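Local structure of L-threonine dehydrogenase (Flavobacterium frigidimaris, 2YY7) at residues I110-W115 and N225-P230; D186-I191 and T250-E255; E202-S207 and D270-I275; M216-D221 and W292-T297. The protein binds NAD and probably catalyses the NAD-dependent oxidation of L-threonine at its 3-hydroxyl, as a member of the NAD(P)-dependent epimerase/dehydratase family. All blocks are in the same frame, centred on the assembly; numbering follows the deposited sequence.

Contact 1: I110-W115 and N225-P230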
# COMPACT_ATOMS: atom_id res chain seq x y z
N ILE A 110 -5.00 20.01 -15.06
CA ILE A 110 -5.84 20.47 -13.95
C ILE A 110 -4.87 21.04 -12.92
O ILE A 110 -3.67 20.78 -12.98
CB ILE A 110 -6.69 19.33 -13.31
CG1 ILE A 110 -5.78 18.28 -12.68
CG2 ILE A 110 -7.60 18.70 -14.37
CD1 ILE A 110 -6.54 17.22 -11.92
N LYS A 111 -5.38 21.82 -11.98
CA LYS A 111 -4.52 22.44 -10.98
C LYS A 111 -4.53 21.82 -9.59
O LYS A 111 -3.49 21.75 -8.93
CB LYS A 111 -4.89 23.93 -10.83
CG LYS A 111 -4.77 24.76 -12.10
CD LYS A 111 -5.09 26.22 -11.81
CE LYS A 111 -4.94 27.07 -13.07
NZ LYS A 111 -5.22 28.52 -12.80
N LYS A 112 -5.69 21.38 -9.13
CA LYS A 112 -5.81 20.83 -7.79
C LYS A 112 -6.67 19.57 -7.73
O LYS A 112 -7.58 19.39 -8.55
CB LYS A 112 -6.40 21.91 -6.87
CG LYS A 112 -6.37 21.62 -5.38
CD LYS A 112 -7.04 22.75 -4.58
CE LYS A 112 -6.32 24.09 -4.76
NZ LYS A 112 -6.97 25.20 -3.98
N ILE A 113 -6.39 18.72 -6.76
CA ILE A 113 -7.14 17.49 -6.59
C ILE A 113 -7.52 17.23 -5.15
O ILE A 113 -6.74 17.49 -4.23
CB ILE A 113 -6.30 16.25 -7.03
CG1 ILE A 113 -6.02 16.30 -8.53
CG2 ILE A 113 -7.05 14.96 -6.67
CD1 ILE A 113 -5.02 15.25 -8.98
N PHE A 114 -8.74 16.73 -4.96
CA PHE A 114 -9.17 16.30 -3.65
C PHE A 114 -9.51 14.84 -3.85
O PHE A 114 -10.26 14.48 -4.77
CB PHE A 114 -10.44 16.99 -3.13
CG PHE A 114 -10.95 16.37 -1.85
CD1 PHE A 114 -10.30 16.61 -0.64
CD2 PHE A 114 -12.00 15.45 -1.88
CE1 PHE A 114 -10.68 15.94 0.53
CE2 PHE A 114 -12.39 14.77 -0.72
CZ PHE A 114 -11.72 15.01 0.49
N TRP A 115 -8.94 13.99 -3.01
CA TRP A 115 -9.19 12.56 -3.07
C TRP A 115 -9.28 12.10 -1.63
O TRP A 115 -8.34 12.25 -0.86
CB TRP A 115 -8.05 11.84 -3.78
CG TRP A 115 -8.18 10.35 -3.69
CD1 TRP A 115 -9.04 9.55 -4.40
CD2 TRP A 115 -7.49 9.49 -2.78
NE1 TRP A 115 -8.93 8.25 -3.98
CE2 TRP A 115 -7.99 8.18 -2.99
CE3 TRP A 115 -6.51 9.70 -1.80
CZ2 TRP A 115 -7.53 7.08 -2.25
CZ3 TRP A 115 -6.06 8.60 -1.07
CH2 TRP A 115 -6.56 7.31 -1.30
N ASN A 225 -12.83 23.21 3.08
CA ASN A 225 -11.81 24.01 3.75
C ASN A 225 -10.37 23.60 3.44
O ASN A 225 -9.53 24.47 3.25
CB ASN A 225 -12.05 24.01 5.26
CG ASN A 225 -13.28 24.82 5.64
OD1 ASN A 225 -13.73 25.67 4.88
ND2 ASN A 225 -13.81 24.58 6.83
N ILE A 226 -10.08 22.30 3.39
CA ILE A 226 -8.72 21.89 3.09
C ILE A 226 -8.37 22.26 1.65
O ILE A 226 -7.22 22.57 1.33
CB ILE A 226 -8.51 20.36 3.30
CG1 ILE A 226 -7.02 20.02 3.16
CG2 ILE A 226 -9.32 19.57 2.29
CD1 ILE A 226 -6.65 18.60 3.53
N MET A 227 -9.37 22.24 0.78
CA MET A 227 -9.16 22.58 -0.63
C MET A 227 -9.00 24.08 -0.88
O MET A 227 -8.24 24.49 -1.76
CB MET A 227 -10.31 22.04 -1.48
CG MET A 227 -10.21 20.54 -1.76
SD MET A 227 -8.81 20.13 -2.85
CE MET A 227 -9.58 20.25 -4.44
N LYS A 228 -9.70 24.91 -0.11
CA LYS A 228 -9.58 26.36 -0.30
C LYS A 228 -8.40 26.96 0.46
O LYS A 228 -8.02 28.10 0.22
CB LYS A 228 -10.86 27.08 0.15
CG LYS A 228 -11.11 27.04 1.64
CD LYS A 228 -12.12 28.09 2.08
CE LYS A 228 -13.47 27.90 1.40
NZ LYS A 228 -14.47 28.89 1.90
N ALA A 229 -7.81 26.19 1.37
CA ALA A 229 -6.68 26.68 2.15
C ALA A 229 -5.45 26.93 1.29
O ALA A 229 -5.25 26.29 0.25
CB ALA A 229 -6.34 25.68 3.25
N PRO A 230 -4.61 27.90 1.69
CA PRO A 230 -3.40 28.19 0.92
C PRO A 230 -2.50 26.95 0.88
O PRO A 230 -2.42 26.20 1.86
CB PRO A 230 -2.77 29.37 1.67
CG PRO A 230 -3.31 29.23 3.06
CD PRO A 230 -4.74 28.83 2.82
O HOH W 1 -4.81 26.88 -2.58
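The ammonium group of K112 donates to a main-chain carbonyl in the last turn of helix 216-228, with K112 NZ 2.7 Å from M227 O. The nitrogen arrives almost along the C=O axis, at a C=O...N angle of 169°. A water accepts from K112 NZ at 3.1 Å and donates to A229 O, so the lysine meets one carbonyl directly and, through water, that of the first residue past the helix. Behind this polar tip the lysine methylenes and the M227 thioether slide past each other in opposite directions, K112 CD lying 3.6 Å from M227 CE. M227 is bent at chi2 and chi3 (-68° and -90°), which lays its sulfur against the strand, M227 SD being 3.5 Å from F114 CB. The F114 ring, its CG anti to the backbone N, approaches I226 obliquely, with F114 CE1 4.3 Å from I226 CG2. An alanine here in place of K112 would probably cost the helix end its charged donor and leave the methionine methyl less well packed.

These side chains are placed by the Rossmann fold. On strand 112-118 K112 and F114 point to helix 216-228, whereas I113 between them points away and packs on V101 and A105 of helix 87-106. From the next strand, R166 also bonds to the carbonyls of I226 and A229. Two cationic side chains therefore meet carbonyls at a helix C terminus, whose partial negative charge would be expected to favour protonated K112.

Contact 2: D186-I191 and T250-E255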
# COMPACT_ATOMS: atom_id res chain seq x y z
N ASP A 186 -22.26 2.11 7.90
CA ASP A 186 -23.60 2.43 7.42
C ASP A 186 -24.74 2.22 8.42
O ASP A 186 -25.82 2.79 8.25
CB ASP A 186 -23.89 1.64 6.14
CG ASP A 186 -23.01 2.07 4.97
OD1 ASP A 186 -22.07 2.88 5.17
OD2 ASP A 186 -23.25 1.59 3.85
N TYR A 187 -24.50 1.44 9.47
CA TYR A 187 -25.55 1.20 10.46
C TYR A 187 -25.97 2.50 11.14
O TYR A 187 -27.11 2.64 11.57
CB TYR A 187 -25.10 0.20 11.53
CG TYR A 187 -24.45 0.85 12.74
CD1 TYR A 187 -23.08 1.09 12.79
CD2 TYR A 187 -25.23 1.29 13.82
CE1 TYR A 187 -22.49 1.74 13.88
CE2 TYR A 187 -24.66 1.94 14.91
CZ TYR A 187 -23.29 2.16 14.93
OH TYR A 187 -22.72 2.83 16.00
N ALA A 188 -25.04 3.45 11.24
CA ALA A 188 -25.31 4.74 11.89
C ALA A 188 -26.28 5.60 11.09
O ALA A 188 -26.75 6.63 11.57
CB ALA A 188 -24.00 5.49 12.13
N VAL A 189 -26.55 5.19 9.85
CA VAL A 189 -27.50 5.90 9.00
C VAL A 189 -28.79 5.08 9.02
O VAL A 189 -29.87 5.61 9.30
CB VAL A 189 -26.98 6.00 7.55
CG1 VAL A 189 -28.05 6.61 6.64
CG2 VAL A 189 -25.72 6.86 7.52
N ASP A 190 -28.67 3.79 8.75
CA ASP A 190 -29.81 2.88 8.73
C ASP A 190 -30.65 2.96 10.01
O ASP A 190 -31.88 2.97 9.96
CB ASP A 190 -29.34 1.45 8.52
CG ASP A 190 -28.79 1.20 7.13
OD1 ASP A 190 -28.22 0.12 6.90
OD2 ASP A 190 -28.94 2.09 6.26
N ILE A 191 -29.97 3.01 11.15
CA ILE A 191 -30.64 3.06 12.45
C ILE A 191 -31.66 4.20 12.51
O ILE A 191 -32.68 4.08 13.17
CB ILE A 191 -29.60 3.23 13.58
CG1 ILE A 191 -30.27 3.02 14.94
CG2 ILE A 191 -28.95 4.60 13.51
CD1 ILE A 191 -29.29 3.00 16.11
N THR A 250 -24.86 1.21 21.04
CA THR A 250 -25.65 1.42 22.25
C THR A 250 -25.84 2.91 22.50
O THR A 250 -26.95 3.36 22.81
CB THR A 250 -24.97 0.80 23.50
OG1 THR A 250 -24.83 -0.62 23.32
CG2 THR A 250 -25.80 1.06 24.75
N GLU A 251 -24.77 3.68 22.35
CA GLU A 251 -24.86 5.12 22.58
C GLU A 251 -25.73 5.86 21.56
O GLU A 251 -26.53 6.70 21.96
CB GLU A 251 -23.45 5.74 22.62
CG GLU A 251 -22.56 5.15 23.71
CD GLU A 251 -21.13 5.66 23.66
OE1 GLU A 251 -20.50 5.59 22.57
OE2 GLU A 251 -20.61 6.12 24.70
N ILE A 252 -25.58 5.56 20.27
CA ILE A 252 -26.41 6.27 19.29
C ILE A 252 -27.87 5.85 19.40
O ILE A 252 -28.77 6.65 19.18
CB ILE A 252 -25.90 6.08 17.83
CG1 ILE A 252 -26.83 6.84 16.88
CG2 ILE A 252 -25.86 4.60 17.46
CD1 ILE A 252 -26.28 7.01 15.47
N ALA A 253 -28.10 4.59 19.76
CA ALA A 253 -29.46 4.09 19.92
C ALA A 253 -30.10 4.79 21.13
O ALA A 253 -31.28 5.12 21.11
CB ALA A 253 -29.45 2.57 20.13
N ASN A 254 -29.30 5.02 22.17
CA ASN A 254 -29.79 5.69 23.37
C ASN A 254 -30.11 7.15 23.10
O ASN A 254 -31.05 7.71 23.67
CB ASN A 254 -28.77 5.59 24.51
CG ASN A 254 -28.75 4.22 25.17
OD1 ASN A 254 -29.70 3.44 25.05
ND2 ASN A 254 -27.66 3.92 25.88
N GLU A 255 -29.33 7.79 22.24
CA GLU A 255 -29.58 9.19 21.92
C GLU A 255 -30.89 9.28 21.14
O GLU A 255 -31.69 10.20 21.34
CB GLU A 255 -28.43 9.76 21.08
CG GLU A 255 -28.51 11.27 20.92
CD GLU A 255 -28.36 12.01 22.24
OE1 GLU A 255 -28.81 13.18 22.32
OE2 GLU A 255 -27.80 11.43 23.19
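Helices 187-197 and 249-257 lie side by side in the part of the fold that, in relatives of this family, usually forms the smaller, substrate-binding region. Their segments run nearly parallel, axes 10.8 Å apart and 23° from alignment, and both touch the small parallel sheet of strands 200-203 and 264-267. I252 reaches across the gap, its two branches divided between Y187 and A188 and both also meeting I191. Its CG1 is anti to the backbone N, which sends the terminal methyl toward the first turn of helix 187-197: I252 CD1 stands 3.9 Å from A188 O and 4.3 Å from A188 CB. The CG2 branch meets the edge of the Y187 ring, near its plane, with I252 CG2 3.9 Å from Y187 CE2. I191 meets I252 tip to tip. Its extended chain puts I191 CD1 4.0 Å from I252 CG2 and carries the same methyl on to the facing backbone, 4.0 Å from A253 CA. An alanine here in place of I252 would probably lose the contacts to the tyrosine edge, the A188 turn and the I191 methyl together, loosening the interface.

Further out, Y187 is flanked by C203, F204 and L205, and I191 by Y201 and I265, while I252 also packs on L300 of helix 300-311. All five touching residues are buried and meet mainly through methyls, with I252 also against the A188 carbonyl and the Y187 hydroxyl. The pairing thus rests on dispersion and the burial of hydrocarbon, shape rather than directional bonding setting the fit.

Contact 3: E202-S207 and D270-I275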
# COMPACT_ATOMS: atom_id res chain seq x y z
N GLU A 202 -32.45 -3.72 13.59
CA GLU A 202 -31.59 -4.87 13.78
C GLU A 202 -30.22 -4.45 13.25
O GLU A 202 -30.00 -4.36 12.05
CB GLU A 202 -32.14 -6.09 13.03
CG GLU A 202 -33.46 -6.60 13.61
CD GLU A 202 -33.95 -7.89 12.97
OE1 GLU A 202 -34.97 -8.44 13.43
OE2 GLU A 202 -33.31 -8.35 12.00
N CYS A 203 -29.32 -4.16 14.18
CA CYS A 203 -27.97 -3.69 13.89
C CYS A 203 -27.01 -4.79 13.42
O CYS A 203 -26.97 -5.87 13.99
CB CYS A 203 -27.41 -3.02 15.15
SG CYS A 203 -25.95 -2.00 14.91
N PHE A 204 -26.21 -4.50 12.39
CA PHE A 204 -25.27 -5.49 11.88
C PHE A 204 -23.88 -5.46 12.55
O PHE A 204 -22.94 -6.08 12.06
CB PHE A 204 -25.14 -5.39 10.35
CG PHE A 204 -24.57 -4.09 9.85
CD1 PHE A 204 -23.22 -3.80 9.98
CD2 PHE A 204 -25.39 -3.17 9.20
CE1 PHE A 204 -22.68 -2.62 9.46
CE2 PHE A 204 -24.87 -1.98 8.68
CZ PHE A 204 -23.51 -1.71 8.80
N LEU A 205 -23.79 -4.74 13.66
CA LEU A 205 -22.57 -4.63 14.45
C LEU A 205 -22.97 -4.81 15.92
O LEU A 205 -24.06 -4.40 16.31
CB LEU A 205 -21.93 -3.26 14.25
CG LEU A 205 -20.60 -3.15 13.49
CD1 LEU A 205 -20.59 -4.05 12.26
CD2 LEU A 205 -20.38 -1.70 13.11
N SER A 206 -22.10 -5.42 16.73
CA SER A 206 -22.39 -5.64 18.15
C SER A 206 -22.47 -4.32 18.91
O SER A 206 -21.82 -3.33 18.54
CB SER A 206 -21.35 -6.57 18.78
OG SER A 206 -20.03 -6.11 18.55
N SER A 207 -23.27 -4.31 19.98
CA SER A 207 -23.54 -3.12 20.78
C SER A 207 -22.41 -2.21 21.25
O SER A 207 -22.59 -1.00 21.29
CB SER A 207 -24.40 -3.50 22.00
OG SER A 207 -23.63 -4.11 23.02
N ASP A 270 -22.74 -9.31 11.43
CA ASP A 270 -22.44 -10.16 10.28
C ASP A 270 -20.99 -9.94 9.86
O ASP A 270 -20.19 -9.46 10.66
CB ASP A 270 -23.43 -9.92 9.13
CG ASP A 270 -23.37 -8.51 8.55
OD1 ASP A 270 -24.29 -8.17 7.78
OD2 ASP A 270 -22.42 -7.75 8.84
N PHE A 271 -20.63 -10.28 8.63
CA PHE A 271 -19.25 -10.14 8.18
C PHE A 271 -18.66 -8.75 8.40
O PHE A 271 -17.45 -8.59 8.55
CB PHE A 271 -19.12 -10.55 6.69
CG PHE A 271 -19.46 -9.45 5.71
CD1 PHE A 271 -18.49 -8.54 5.30
CD2 PHE A 271 -20.74 -9.34 5.19
CE1 PHE A 271 -18.80 -7.53 4.38
CE2 PHE A 271 -21.06 -8.34 4.27
CZ PHE A 271 -20.08 -7.43 3.87
N ARG A 272 -19.52 -7.74 8.44
CA ARG A 272 -19.05 -6.37 8.64
C ARG A 272 -18.43 -6.13 10.01
O ARG A 272 -17.67 -5.18 10.19
CB ARG A 272 -20.19 -5.39 8.36
CG ARG A 272 -20.52 -5.35 6.88
CD ARG A 272 -21.80 -4.61 6.58
NE ARG A 272 -22.99 -5.37 6.95
CZ ARG A 272 -24.22 -5.05 6.56
NH1 ARG A 272 -25.25 -5.79 6.93
NH2 ARG A 272 -24.40 -3.98 5.79
N GLN A 273 -18.73 -7.01 10.97
CA GLN A 273 -18.17 -6.89 12.31
C GLN A 273 -16.66 -7.12 12.28
O GLN A 273 -15.90 -6.51 13.05
CB GLN A 273 -18.80 -7.93 13.24
CG GLN A 273 -18.28 -7.86 14.68
CD GLN A 273 -18.77 -6.62 15.40
OE1 GLN A 273 -17.99 -5.91 16.04
NE2 GLN A 273 -20.06 -6.36 15.29
N LYS A 274 -16.23 -8.03 11.41
CA LYS A 274 -14.81 -8.36 11.28
C LYS A 274 -14.02 -7.18 10.73
O LYS A 274 -12.85 -7.00 11.06
CB LYS A 274 -14.64 -9.59 10.39
CG LYS A 274 -15.24 -10.87 11.00
CD LYS A 274 -15.04 -12.10 10.13
CE LYS A 274 -15.80 -12.01 8.82
NZ LYS A 274 -15.69 -13.29 8.03
N ILE A 275 -14.66 -6.38 9.89
CA ILE A 275 -14.00 -5.21 9.32
C ILE A 275 -13.86 -4.18 10.44
O ILE A 275 -12.77 -3.65 10.68
CB ILE A 275 -14.82 -4.58 8.17
CG1 ILE A 275 -14.99 -5.58 7.03
CG2 ILE A 275 -14.14 -3.31 7.69
CD1 ILE A 275 -15.79 -5.06 5.85
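D270 OD2 accepts two bonds, both from R272. One, from R272 NE at 3.1 Å, is nearly straight (173° at the hydrogen) and uses the syn lone pair. The other comes from the backbone, R272 N lying 2.9 Å away and above the carboxylate plane. D270 OD1 is met on its own syn lone pair by R272 NH1 at 2.7 Å, completing a side-on salt bridge in which NE and NH1 each take one oxygen. With the carboxylate at its edge and in its plane, the guanidinium can turn little, and it lies flat on F204: the planes differ by only 8° and the centres are 3.5 Å apart, a stacked cation-pi contact. R272 CD adds a CH-pi contact over the same face.

The backbones are joined as well. D270 N donates to F204 O at 3.3 Å, from above the carbonyl plane and not along a lone pair. Beside it, L205 CD1 rests 3.7 Å from Q273 CA, against the first turn of the helix. The ring of F271 lies against R272 CG.

The arginine charge and the N-H groups around the carboxylate would probably keep D270 ionised, while the F204 ring takes up one face of the guanidinium. The aspartate bonding to the backbone N two residues ahead makes an Asx turn with a capping bond, a common lead into a helix, here helix 272-276.

Contact 4: M216-D221 and W292-T297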
# COMPACT_ATOMS: atom_id res chain seq x y z
N MET A 216 -22.27 14.36 8.07
CA MET A 216 -21.93 14.82 6.72
C MET A 216 -21.62 16.32 6.59
O MET A 216 -20.70 16.71 5.86
CB MET A 216 -23.03 14.43 5.72
CG MET A 216 -22.67 14.65 4.25
SD MET A 216 -21.28 13.63 3.68
CE MET A 216 -22.07 12.02 3.56
N ASP A 217 -22.37 17.17 7.29
CA ASP A 217 -22.12 18.61 7.21
C ASP A 217 -20.66 18.93 7.56
O ASP A 217 -20.04 19.80 6.96
CB ASP A 217 -23.03 19.38 8.17
CG ASP A 217 -24.49 19.36 7.76
OD1 ASP A 217 -25.27 20.15 8.31
OD2 ASP A 217 -24.86 18.55 6.89
N ASP A 218 -20.14 18.21 8.54
CA ASP A 218 -18.76 18.40 8.98
C ASP A 218 -17.81 17.87 7.92
O ASP A 218 -16.82 18.53 7.57
CB ASP A 218 -18.54 17.68 10.31
CG ASP A 218 -19.01 18.48 11.50
OD1 ASP A 218 -19.38 17.88 12.52
OD2 ASP A 218 -19.01 19.73 11.41
N ALA A 219 -18.10 16.68 7.40
CA ALA A 219 -17.26 16.08 6.38
C ALA A 219 -17.15 17.02 5.17
O ALA A 219 -16.08 17.18 4.61
CB ALA A 219 -17.83 14.74 5.95
N ILE A 220 -18.27 17.64 4.79
CA ILE A 220 -18.28 18.56 3.66
C ILE A 220 -17.46 19.83 3.94
O ILE A 220 -16.70 20.29 3.10
CB ILE A 220 -19.72 18.97 3.29
CG1 ILE A 220 -20.53 17.73 2.90
CG2 ILE A 220 -19.71 19.99 2.15
CD1 ILE A 220 -19.94 16.94 1.74
N ASP A 221 -17.63 20.39 5.13
CA ASP A 221 -16.88 21.59 5.50
C ASP A 221 -15.38 21.28 5.46
O ASP A 221 -14.58 22.08 4.97
CB ASP A 221 -17.29 22.06 6.89
CG ASP A 221 -18.64 22.76 6.90
OD1 ASP A 221 -19.21 22.97 7.99
OD2 ASP A 221 -19.13 23.11 5.80
N TRP A 292 -4.51 23.43 8.99
CA TRP A 292 -5.49 24.23 8.28
C TRP A 292 -6.75 24.59 9.07
O TRP A 292 -7.80 24.86 8.49
CB TRP A 292 -5.87 23.57 6.94
CG TRP A 292 -6.13 22.09 7.00
CD1 TRP A 292 -5.20 21.09 6.96
CD2 TRP A 292 -7.41 21.45 7.07
NE1 TRP A 292 -5.81 19.86 6.98
CE2 TRP A 292 -7.17 20.05 7.05
CE3 TRP A 292 -8.73 21.91 7.13
CZ2 TRP A 292 -8.21 19.11 7.09
CZ3 TRP A 292 -9.76 20.98 7.18
CH2 TRP A 292 -9.49 19.60 7.16
N ASP A 293 -6.62 24.61 10.39
CA ASP A 293 -7.72 24.98 11.28
C ASP A 293 -8.98 24.14 11.24
O ASP A 293 -10.08 24.67 11.33
CB ASP A 293 -8.10 26.44 11.03
CG ASP A 293 -7.04 27.41 11.49
OD1 ASP A 293 -6.68 27.37 12.69
OD2 ASP A 293 -6.56 28.21 10.65
N TRP A 294 -8.83 22.82 11.10
CA TRP A 294 -10.00 21.96 11.08
C TRP A 294 -10.69 22.01 12.44
O TRP A 294 -10.03 22.02 13.48
CB TRP A 294 -9.62 20.51 10.79
CG TRP A 294 -10.71 19.53 11.13
CD1 TRP A 294 -10.60 18.44 11.95
CD2 TRP A 294 -12.07 19.56 10.68
NE1 TRP A 294 -11.81 17.79 12.04
CE2 TRP A 294 -12.73 18.45 11.27
CE3 TRP A 294 -12.80 20.40 9.83
CZ2 TRP A 294 -14.08 18.17 11.04
CZ3 TRP A 294 -14.15 20.13 9.61
CH2 TRP A 294 -14.77 19.02 10.21
N LYS A 295 -12.02 22.06 12.42
CA LYS A 295 -12.83 22.06 13.64
C LYS A 295 -14.23 21.52 13.32
O LYS A 295 -14.90 22.01 12.41
CB LYS A 295 -12.93 23.48 14.23
CG LYS A 295 -12.95 24.63 13.22
CD LYS A 295 -14.17 24.64 12.31
CE LYS A 295 -13.81 24.20 10.89
NZ LYS A 295 -14.99 24.20 9.98
N HIS A 296 -14.65 20.49 14.04
CA HIS A 296 -15.97 19.90 13.81
C HIS A 296 -17.02 20.66 14.59
O HIS A 296 -16.71 21.31 15.59
CB HIS A 296 -15.98 18.42 14.21
CG HIS A 296 -15.81 18.18 15.68
ND1 HIS A 296 -16.88 17.92 16.52
CD2 HIS A 296 -14.70 18.14 16.46
CE1 HIS A 296 -16.43 17.73 17.75
NE2 HIS A 296 -15.12 17.86 17.74
N THR A 297 -18.27 20.61 14.14
CA THR A 297 -19.34 21.33 14.81
C THR A 297 -20.40 20.43 15.45
O THR A 297 -20.98 20.79 16.47
CB THR A 297 -20.04 22.29 13.84
OG1 THR A 297 -20.70 21.54 12.82
CG2 THR A 297 -19.03 23.23 13.19
O HOH W 2 -17.13 22.16 10.62
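The loop 292-297 carries two indoles and an imidazole. W294 CB sits 3.6 Å above one face of the W292 ring, toward its rim, while Y240 meets W292 in an edge-to-face pair. On W294 itself, one face carries the backbone nitrogen of H296. The far end of its six-membered ring comes obliquely onto helix 216-228, W294 CH2 lying 3.4 Å from D218 O, and its NE1 bonds to A243 O. The H296 ring stands at 90° to the D218 carboxylate and leads away from it, leaving H296 CB 3.8 Å from D218 OD1.

The loop links helix 286-292 to helix 300-311, and here it crosses the N-terminal turns of helix 216-228, which follows strand 211-215 directly and also places M216 against the NAD-binding residues Q13, I14 and L173. D218 secures the crossing. Its OD2 takes T297 OG1 at 2.8 Å on the syn lone pair and T297 N at 3.0 Å from above the carboxylate plane. The threonine hydroxyl, set between its own N and carbonyl carbon (chi1 65°), is what lets both donors converge on one oxygen. OD1 receives F298 N and, weakly, T297 N. With this many donors around it, D218 is likely to remain ionised although buried. Nearby, K295 NZ gives to a water at 3.0 Å that also lies beside D218 OD2 and K295 O.

Overall arrangement
From the N terminus, the chain lays down strand 112-118, helix 187-197, strand 200-203 and helix 216-228 in turn, and each is met later by its partner: contact 1 closes first, at residues 225-230, followed by contact 2 at 250-255, contact 3 at 270-275 and contact 4 at 292-297. None nests within another; every pair crosses. Contacts 1 and 4 share helix 216-228, gripping its opposite ends, and touch where I226 packs on W292; they tie that helix to the Rossmann sheet and to the loop before helix 300-311. Contacts 2 and 3 adjoin, T250 OG1 probably bonding to S207 O, and join the elements around the small sheet, across the chain's centre from contact 1.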